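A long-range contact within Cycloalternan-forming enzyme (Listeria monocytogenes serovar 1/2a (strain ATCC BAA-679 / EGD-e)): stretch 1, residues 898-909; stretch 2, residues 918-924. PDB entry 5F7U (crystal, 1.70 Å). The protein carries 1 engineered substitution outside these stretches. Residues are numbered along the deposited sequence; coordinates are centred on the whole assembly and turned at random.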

ATOM      1  N   THR A 898     -44.180  -2.353  -0.166  1.00 35.85           N
ATOM      2  CA  THR A 898     -43.407  -1.155  -0.533  1.00 35.27           C
ATOM      3  C   THR A 898     -42.231  -0.967   0.406  1.00 33.06           C
ATOM      4  O   THR A 898     -42.251  -1.427   1.557  1.00 31.44           O
ATOM      5  CB  THR A 898     -44.239   0.151  -0.465  1.00 37.06           C
ATOM      6  OG1 THR A 898     -44.602   0.421   0.898  1.00 36.18           O
ATOM      7  CG2 THR A 898     -45.490   0.085  -1.348  1.00 39.50           C
ATOM      8  N   LEU A 899     -41.224  -0.245  -0.077  1.00 32.94           N
ATOM      9  CA  LEU A 899     -40.132   0.203   0.775  1.00 31.54           C
ATOM     10  C   LEU A 899     -40.607   0.952   2.037  1.00 31.06           C
ATOM     11  O   LEU A 899     -40.041   0.750   3.113  1.00 30.18           O
ATOM     12  CB  LEU A 899     -39.119   1.017  -0.038  1.00 32.55           C
ATOM     13  CG  LEU A 899     -37.722   1.195   0.557  1.00 32.27           C
ATOM     14  CD1 LEU A 899     -37.146  -0.133   1.029  1.00 30.97           C
ATOM     15  CD2 LEU A 899     -36.795   1.865  -0.449  1.00 34.25           C
ATOM     16  N   ASP A 900     -41.658   1.772   1.908  1.00 32.62           N
ATOM     17  CA  ASP A 900     -42.280   2.467   3.053  1.00 33.18           C
ATOM     18  C   ASP A 900     -42.736   1.509   4.154  1.00 31.50           C
ATOM     19  O   ASP A 900     -42.417   1.718   5.326  1.00 31.29           O
ATOM     20  CB  ASP A 900     -43.479   3.329   2.610  1.00 36.23           C
ATOM     21  CG  ASP A 900     -43.065   4.644   1.959  1.00 38.85           C
ATOM     22  OD1 ASP A 900     -41.848   4.919   1.821  1.00 39.08           O
ATOM     23  OD2 ASP A 900     -43.971   5.413   1.574  1.00 41.67           O
ATOM     24  N   ALA A 901     -43.466   0.464   3.756  1.00 30.87           N
ATOM     25  CA  ALA A 901     -43.997  -0.546   4.674  1.00 29.96           C
ATOM     26  C   ALA A 901     -42.858  -1.300   5.342  1.00 27.74           C
ATOM     27  O   ALA A 901     -42.892  -1.550   6.554  1.00 27.96           O
ATOM     28  CB  ALA A 901     -44.919  -1.511   3.931  1.00 30.74           C
ATOM     29  N   PHE A 902     -41.844  -1.634   4.543  1.00 26.23           N
ATOM     30  CA  PHE A 902     -40.631  -2.274   5.040  1.00 24.41           C
ATOM     31  C   PHE A 902     -39.940  -1.460   6.120  1.00 24.42           C
ATOM     32  O   PHE A 902     -39.524  -2.017   7.142  1.00 23.83           O
ATOM     33  CB  PHE A 902     -39.644  -2.568   3.904  1.00 23.80           C
ATOM     34  CG  PHE A 902     -38.430  -3.322   4.361  1.00 23.03           C
ATOM     35  CD1 PHE A 902     -38.513  -4.689   4.643  1.00 22.21           C
ATOM     36  CD2 PHE A 902     -37.203  -2.667   4.544  1.00 23.20           C
ATOM     37  CE1 PHE A 902     -37.397  -5.391   5.072  1.00 22.32           C
ATOM     38  CE2 PHE A 902     -36.096  -3.361   4.999  1.00 23.23           C
ATOM     39  CZ  PHE A 902     -36.183  -4.724   5.255  1.00 22.73           C
ATOM     40  N   ASN A 903     -39.805  -0.159   5.877  1.00 25.41           N
ATOM     41  CA  ASN A 903     -39.173   0.737   6.837  1.00 26.44           C
ATOM     42  C   ASN A 903     -39.958   0.831   8.157  1.00 27.80           C
ATOM     43  O   ASN A 903     -39.362   0.832   9.239  1.00 28.00           O
ATOM     44  CB  ASN A 903     -38.920   2.100   6.195  1.00 27.59           C
ATOM     45  CG  ASN A 903     -37.694   2.087   5.279  1.00 27.70           C
ATOM     46  OD1 ASN A 903     -36.679   1.493   5.613  1.00 27.45           O
ATOM     47  ND2 ASN A 903     -37.792   2.739   4.129  1.00 27.90           N
ATOM     48  N   GLU A 904     -41.287   0.866   8.052  1.00 29.25           N
ATOM     49  CA  GLU A 904     -42.181   0.917   9.222  1.00 31.91           C
ATOM     50  C   GLU A 904     -42.246  -0.392  10.046  1.00 30.68           C
ATOM     51  O   GLU A 904     -42.440  -0.349  11.263  1.00 32.30           O
ATOM     52  CB  GLU A 904     -43.574   1.412   8.801  1.00 35.52           C
ATOM     53  CG  GLU A 904     -43.589   2.918   8.534  1.00 39.59           C
ATOM     54  CD  GLU A 904     -44.871   3.432   7.884  1.00 43.74           C
ATOM     55  OE1 GLU A 904     -45.003   3.353   6.628  1.00 45.00           O
ATOM     56  OE2 GLU A 904     -45.738   3.951   8.625  1.00 46.89           O
ATOM     57  N   ALA A 905     -42.050  -1.532   9.386  1.00 28.46           N
ATOM     58  CA  ALA A 905     -42.073  -2.867  10.021  1.00 27.29           C
ATOM     59  C   ALA A 905     -40.991  -3.096  11.074  1.00 26.84           C
ATOM     60  O   ALA A 905     -39.881  -2.578  10.945  1.00 26.58           O
ATOM     61  CB  ALA A 905     -41.992  -3.948   8.956  1.00 26.15           C
ATOM     62  N   THR A 906     -41.330  -3.857  12.118  1.00 27.03           N
ATOM     63  CA  THR A 906     -40.353  -4.334  13.121  1.00 26.81           C
ATOM     64  C   THR A 906     -39.490  -5.485  12.582  1.00 25.10           C
ATOM     65  O   THR A 906     -38.289  -5.549  12.854  1.00 25.24           O
ATOM     66  CB  THR A 906     -41.065  -4.765  14.419  1.00 28.70           C
ATOM     67  OG1 THR A 906     -41.725  -3.624  14.965  1.00 30.81           O
ATOM     68  CG2 THR A 906     -40.082  -5.291  15.470  1.00 29.71           C
ATOM     69  N   THR A 907     -40.134  -6.413  11.881  1.00 30.42           N
ATOM     70  CA  THR A 907     -39.472  -7.475  11.130  1.00 28.68           C
ATOM     71  C   THR A 907     -40.259  -7.586   9.841  1.00 28.62           C
ATOM     72  O   THR A 907     -41.425  -7.172   9.787  1.00 29.64           O
ATOM     73  CB  THR A 907     -39.540  -8.850  11.827  1.00 28.70           C
ATOM     74  OG1 THR A 907     -40.909  -9.224  12.017  1.00 29.54           O
ATOM     75  CG2 THR A 907     -38.831  -8.836  13.176  1.00 29.13           C
ATOM     76  N   GLY A 908     -39.649  -8.162   8.809  1.00 27.40           N
ATOM     77  CA  GLY A 908     -40.366  -8.420   7.570  1.00 27.36           C
ATOM     78  C   GLY A 908     -39.415  -8.624   6.416  1.00 26.37           C
ATOM     79  O   GLY A 908     -38.211  -8.668   6.622  1.00 25.30           O
ATOM     80  N   TYR A 909     -39.962  -8.767   5.210  1.00 26.58           N
ATOM     81  CA  TYR A 909     -39.138  -8.844   4.000  1.00 25.98           C
ATOM     82  C   TYR A 909     -39.722  -8.059   2.835  1.00 26.62           C
ATOM     83  O   TYR A 909     -40.916  -7.794   2.793  1.00 27.37           O
ATOM     84  CB  TYR A 909     -38.825 -10.296   3.620  1.00 25.33           C
ATOM     85  CG  TYR A 909     -39.930 -11.051   2.917  1.00 26.22           C
ATOM     86  CD1 TYR A 909     -40.968 -11.636   3.651  1.00 27.20           C
ATOM     87  CD2 TYR A 909     -39.917 -11.221   1.515  1.00 25.93           C
ATOM     88  CE1 TYR A 909     -41.973 -12.361   3.021  1.00 28.31           C
ATOM     89  CE2 TYR A 909     -40.931 -11.944   0.871  1.00 26.93           C
ATOM     90  CZ  TYR A 909     -41.952 -12.504   1.630  1.00 27.98           C
ATOM     91  OH  TYR A 909     -42.962 -13.216   1.022  1.00 29.23           O
ATOM     92  N   THR A 918     -33.422  -9.550  -2.097  1.00 18.41           N
ATOM     93  CA  THR A 918     -34.398  -9.752  -1.028  1.00 19.12           C
ATOM     94  C   THR A 918     -33.942  -9.060   0.262  1.00 19.37           C
ATOM     95  O   THR A 918     -32.901  -9.410   0.825  1.00 19.08           O
ATOM     96  CB  THR A 918     -34.637 -11.238  -0.737  1.00 19.33           C
ATOM     97  OG1 THR A 918     -34.979 -11.913  -1.958  1.00 19.26           O
ATOM     98  CG2 THR A 918     -35.804 -11.387   0.248  1.00 20.00           C
ATOM     99  N   TYR A 919     -34.746  -8.117   0.745  1.00 20.05           N
ATOM    100  CA  TYR A 919     -34.451  -7.457   2.018  1.00 20.46           C
ATOM    101  C   TYR A 919     -35.122  -8.247   3.128  1.00 20.81           C
ATOM    102  O   TYR A 919     -36.293  -8.599   2.989  1.00 21.30           O
ATOM    103  CB  TYR A 919     -35.011  -6.028   2.071  1.00 21.37           C
ATOM    104  CG  TYR A 919     -34.482  -4.990   1.080  1.00 21.44           C
ATOM    105  CD1 TYR A 919     -33.822  -5.353  -0.103  1.00 20.79           C
ATOM    106  CD2 TYR A 919     -34.737  -3.637   1.297  1.00 22.37           C
ATOM    107  CE1 TYR A 919     -33.387  -4.393  -1.006  1.00 20.98           C
ATOM    108  CE2 TYR A 919     -34.319  -2.671   0.389  1.00 22.58           C
ATOM    109  CZ  TYR A 919     -33.647  -3.056  -0.756  1.00 22.00           C
ATOM    110  OH  TYR A 919     -33.236  -2.109  -1.656  1.00 22.31           O
ATOM    111  N   VAL A 920     -34.396  -8.518   4.218  1.00 20.63           N
ATOM    112  CA  VAL A 920     -34.980  -9.194   5.397  1.00 21.05           C
ATOM    113  C   VAL A 920     -34.609  -8.407   6.657  1.00 21.59           C
ATOM    114  O   VAL A 920     -33.423  -8.266   6.972  1.00 21.28           O
ATOM    115  CB  VAL A 920     -34.514 -10.668   5.540  1.00 20.70           C
ATOM    116  CG1 VAL A 920     -35.158 -11.333   6.760  1.00 21.21           C
ATOM    117  CG2 VAL A 920     -34.841 -11.481   4.287  1.00 20.45           C
ATOM    118  N   LYS A 921     -35.617  -7.886   7.353  1.00 22.11           N
ATOM    119  CA  LYS A 921     -35.396  -7.164   8.599  1.00 22.97           C
ATOM    120  C   LYS A 921     -35.588  -8.092   9.789  1.00 23.47           C
ATOM    121  O   LYS A 921     -36.646  -8.712   9.927  1.00 24.17           O
ATOM    122  CB  LYS A 921     -36.342  -5.966   8.710  1.00 23.73           C
ATOM    123  CG  LYS A 921     -36.118  -5.100   9.945  1.00 24.52           C
ATOM    124  CD  LYS A 921     -37.075  -3.916   9.942  1.00 25.55           C
ATOM    125  CE  LYS A 921     -36.639  -2.819   8.982  1.00 25.53           C
ATOM    126  NZ  LYS A 921     -37.464  -1.583   9.158  1.00 26.83           N
ATOM    127  N   ALA A 922     -34.557  -8.176  10.629  1.00 23.47           N
ATOM    128  CA  ALA A 922     -34.609  -8.905  11.904  1.00 23.87           C
ATOM    129  C   ALA A 922     -34.456  -7.897  13.028  1.00 24.78           C
ATOM    130  O   ALA A 922     -33.642  -6.985  12.941  1.00 24.69           O
ATOM    131  CB  ALA A 922     -33.497  -9.944  11.985  1.00 23.30           C
ATOM    132  N   ALA A 923     -35.261  -8.058  14.072  1.00 25.85           N
ATOM    133  CA  ALA A 923     -35.180  -7.200  15.250  1.00 27.08           C
ATOM    134  C   ALA A 923     -33.867  -7.445  16.008  1.00 27.30           C
ATOM    135  O   ALA A 923     -33.264  -8.511  15.877  1.00 26.95           O
ATOM    136  CB  ALA A 923     -36.385  -7.447  16.154  1.00 27.86           C
ATOM    137  N   ALA A 924     -33.421  -6.461  16.782  1.00 28.44           N
ATOM    138  CA  ALA A 924     -32.285  -6.650  17.687  1.00 29.57           C
ATOM    139  C   ALA A 924     -32.676  -7.654  18.763  1.00 30.63           C
ATOM    140  O   ALA A 924     -33.719  -7.502  19.401  1.00 31.67           O
ATOM    141  CB  ALA A 924     -31.863  -5.327  18.325  1.00 30.24           C
TER
HETATM  142  O   HOH W   1     -35.571   0.005   7.753  1.00 26.02           O
HETATM  143  O   HOH W   2     -37.942  -0.901  12.022  1.00 31.79           O

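Lys-921, Tyr-919 and Phe-902 dominate the contact between the helix-turn-strand segment 898-909 and segment 918-924, whose first five residues form a strand; 571 Å² of surface is buried, both sides summed. The helix 899-904 runs roughly along the strand, their axes 22° apart and 9.9 Å at closest approach, and the chain then returns through a short turn to pair with it.

Lys-921 contributes the largest share. Its side chain is extended apart from a single m rotamer at chi3, and it carries the ammonium group beneath the C-terminal end of the helix. There NZ donates hydrogen bonds to Phe-902 O (2.9 Å) and to Ala-905 O (3.2 Å). Ala-905 is the first residue to leave helical backbone angles, so these carbonyls lie where the helix ends and a positive charge is well placed among them. Two waters also lie within hydrogen-bonding reach of the ammonium, which has three hydrogens to share among these four acceptors: one accepts from Lys-921 NZ (2.8 Å) and donates to Asn-903 OD1 (2.8 Å), the other accepts from Lys-921 NZ (3.0 Å) and donates to Ala-905 O (2.8 Å). A buried lysine is thus supplied with polar partners, while its aliphatic part packs against Phe-902, with Phe-902 CZ 3.7 Å from Lys-921 CB.

The ring of Phe-902, whose CA-to-CB bond points toward the strand, is held between two side chains. Lys-921 CE lies over one face, and NZ stands 5.0 Å from the ring centroid, 21° off the normal, in a cation-pi arrangement. Over the opposite face comes Tyr-919, which presents its edge to the phenylalanine ring, with centroids 5.7 Å apart and planes at 75°. Tyr-919 CB also approaches Phe-902 CZ to 3.6 Å. Nearly one turn earlier, at the start of the helix, Leu-899 extends the apolar surface, its CD1 3.9 Å from Tyr-919 CE2. Leu-899 and Phe-902, three residues apart, can therefore both meet the same tyrosine.

Beyond the turn, backbone pairing takes over. Gly-908 and Lys-921 form an antiparallel hydrogen-bonded pair: Lys-921 N donates to Gly-908 O (2.8 Å), and Gly-908 N donates to Lys-921 O (3.3 Å). Glycine suits this position because, at its phi/psi of 161/-175, a CB would be jammed against the preceding carbonyl oxygen. The next pair, Tyr-909 with Val-920, is non-hydrogen-bonded; their side chains share the other face of the sheet from Lys-921, and Tyr-909 CB lies 4.2 Å from Val-920 CG2. At the margin, Thr-907 CG2 rests 4.1 Å from Ala-923 CB, a small methyl contact just past the strand.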